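Local coordinates for protein golgin subfamily A member 4 (Homo sapiens, PDB 1UPT) that takes part in vesicular and endosome-to-Golgi trafficking as a long coiled-coil golgin that binds small GTPases, this chain being its C-terminal GRIP-domain fragment, at residues B[22-27]-B[47-52]. Residues are numbered along the deposited sequence; the frame is centred on the assembly and turned at random.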
loop_
_atom_site.group_PDB
_atom_site.type_symbol
_atom_site.label_atom_id
_atom_site.label_comp_id
_atom_site.label_asym_id
_atom_site.label_seq_id
_atom_site.Cartn_x
_atom_site.Cartn_y
_atom_site.Cartn_z
ATOM N N GLU B 22 -14.819 4.639 0.673
ATOM C CA GLU B 22 -14.396 5.204 -0.602
ATOM C C GLU B 22 -13.397 4.274 -1.302
ATOM O O GLU B 22 -12.315 4.688 -1.696
ATOM C CB GLU B 22 -13.777 6.573 -0.353
ATOM C CG GLU B 22 -14.766 7.628 0.174
ATOM C CD GLU B 22 -15.782 8.105 -0.860
ATOM O OE1 GLU B 22 -15.516 8.012 -2.082
ATOM O OE2 GLU B 22 -16.864 8.577 -0.448
ATOM N N THR B 23 -13.771 3.008 -1.445
ATOM C CA THR B 23 -12.810 1.995 -1.849
ATOM C C THR B 23 -12.308 2.148 -3.265
ATOM O O THR B 23 -11.132 1.938 -3.477
ATOM C CB THR B 23 -13.332 0.557 -1.604
ATOM O OG1 THR B 23 -14.609 0.359 -2.233
ATOM C CG2 THR B 23 -13.563 0.313 -0.099
ATOM N N LYS B 24 -13.157 2.558 -4.205
ATOM C CA LYS B 24 -12.704 2.771 -5.574
ATOM C C LYS B 24 -11.635 3.833 -5.687
ATOM O O LYS B 24 -10.598 3.622 -6.335
ATOM C CB LYS B 24 -13.846 3.162 -6.529
ATOM C CG LYS B 24 -13.531 2.722 -7.987
ATOM C CD LYS B 24 -14.093 3.644 -9.041
ATOM C CE LYS B 24 -13.628 3.188 -10.454
ATOM N NZ LYS B 24 -14.616 3.515 -11.519
ATOM N N THR B 25 -11.897 4.966 -5.053
ATOM C CA THR B 25 -10.952 6.060 -5.066
ATOM C C THR B 25 -9.639 5.634 -4.438
ATOM O O THR B 25 -8.581 5.845 -5.020
ATOM C CB THR B 25 -11.523 7.270 -4.369
ATOM O OG1 THR B 25 -12.729 7.678 -5.040
ATOM C CG2 THR B 25 -10.551 8.454 -4.518
HETATM N N MSE B 26 -9.733 5.017 -3.267
HETATM C CA MSE B 26 -8.555 4.512 -2.558
HETATM C C MSE B 26 -7.794 3.484 -3.402
HETATM O O MSE B 26 -6.568 3.467 -3.379
HETATM C CB MSE B 26 -8.916 3.915 -1.199
HETATM C CG MSE B 26 -9.529 4.852 -0.127
HETATM SE SE MSE B 26 -8.547 6.533 0.227
HETATM C CE MSE B 26 -9.266 7.756 -1.123
ATOM N N ALA B 27 -8.501 2.623 -4.145
ATOM C CA ALA B 27 -7.813 1.626 -4.969
ATOM C C ALA B 27 -7.030 2.315 -6.077
ATOM O O ALA B 27 -5.904 1.915 -6.397
ATOM C CB ALA B 27 -8.768 0.635 -5.585
ATOM N N ARG B 47 -12.564 -5.144 -10.770
ATOM C CA ARG B 47 -13.104 -5.888 -9.640
ATOM C C ARG B 47 -13.858 -5.024 -8.647
ATOM O O ARG B 47 -14.883 -5.442 -8.143
ATOM C CB ARG B 47 -11.989 -6.645 -8.919
ATOM C CG ARG B 47 -12.403 -8.024 -8.525
ATOM C CD ARG B 47 -11.954 -9.122 -9.474
ATOM N NE ARG B 47 -11.341 -10.194 -8.719
ATOM C CZ ARG B 47 -10.738 -11.259 -9.230
ATOM N NH1 ARG B 47 -10.636 -11.464 -10.539
ATOM N NH2 ARG B 47 -10.236 -12.142 -8.391
ATOM N N GLU B 48 -13.345 -3.835 -8.353
ATOM C CA GLU B 48 -14.078 -2.846 -7.563
ATOM C C GLU B 48 -15.422 -2.499 -8.215
ATOM O O GLU B 48 -16.456 -2.463 -7.546
ATOM C CB GLU B 48 -13.262 -1.547 -7.428
ATOM C CG GLU B 48 -12.241 -1.509 -6.310
ATOM C CD GLU B 48 -12.871 -1.446 -4.929
ATOM O OE1 GLU B 48 -12.375 -2.151 -4.017
ATOM O OE2 GLU B 48 -13.866 -0.708 -4.756
ATOM N N ASP B 49 -15.389 -2.223 -9.518
ATOM C CA ASP B 49 -16.583 -1.853 -10.289
ATOM C C ASP B 49 -17.622 -2.961 -10.283
ATOM O O ASP B 49 -18.807 -2.682 -10.317
ATOM C CB ASP B 49 -16.233 -1.542 -11.753
ATOM C CG ASP B 49 -15.491 -0.227 -11.923
ATOM O OD1 ASP B 49 -15.631 0.673 -11.063
ATOM O OD2 ASP B 49 -14.744 -0.003 -12.901
ATOM N N ALA B 50 -17.168 -4.211 -10.245
ATOM C CA ALA B 50 -18.062 -5.372 -10.225
ATOM C C ALA B 50 -18.722 -5.538 -8.859
ATOM O O ALA B 50 -19.883 -5.922 -8.783
ATOM C CB ALA B 50 -17.300 -6.641 -10.607
ATOM N N ARG B 51 -17.986 -5.245 -7.788
ATOM C CA ARG B 51 -18.533 -5.269 -6.428
ATOM C C ARG B 51 -19.630 -4.222 -6.244
ATOM O O ARG B 51 -20.668 -4.497 -5.644
ATOM C CB ARG B 51 -17.433 -4.994 -5.403
ATOM C CG ARG B 51 -17.446 -5.909 -4.206
ATOM C CD ARG B 51 -16.208 -6.751 -4.105
ATOM N NE ARG B 51 -15.011 -5.912 -4.114
ATOM C CZ ARG B 51 -13.840 -6.258 -4.639
ATOM N NH1 ARG B 51 -13.670 -7.442 -5.211
ATOM N NH2 ARG B 51 -12.819 -5.407 -4.594
ATOM N N LEU B 52 -19.372 -3.019 -6.750
ATOM C CA LEU B 52 -20.328 -1.913 -6.717
ATOM C C LEU B 52 -21.521 -2.186 -7.644
ATOM O O LEU B 52 -22.635 -1.801 -7.325
ATOM C CB LEU B 52 -19.627 -0.589 -7.088
ATOM C CG LEU B 52 -20.360 0.765 -6.936
ATOM C CD1 LEU B 52 -21.140 0.910 -5.616
ATOM C CD2 LEU B 52 -19.365 1.918 -7.075
#
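Helices 23-33 and 38-57, successive in the GRIP domain, run antiparallel here, their local axes 10.2 Å apart and the CA atoms of K24 and E48 6.1 Å from each other. E48 is the central side chain. Bent at chi2 (-70°), it lays its CG against the A27 methyl, CB to CG 4.1 Å, and turns its carboxylate toward the first turn of helix 23-33. There T23 OG1 donates to the syn lone pair of E48 OE2 at 2.8 Å, the two side chains crossing at about a right angle. The other oxygen, OE1, lies in the plane of the R51 guanidinium, at its edge, where NH2 forms a weak, salt-bridging hydrogen bond of 3.3 Å. Alongside, K24 reaches obliquely across to D49, and NZ meets the syn lone pair of OD1 in a 3.1 Å salt bridge. Y17 of helix 5-18 touches both T23 and E48, and M18 of the second subunit packs on A27. E48, a buried residue, thus has a separate partner for each carboxylate oxygen, and its position beside the N-terminus of helix 23-33, with R51 nearby, would be expected to favour the ionised form.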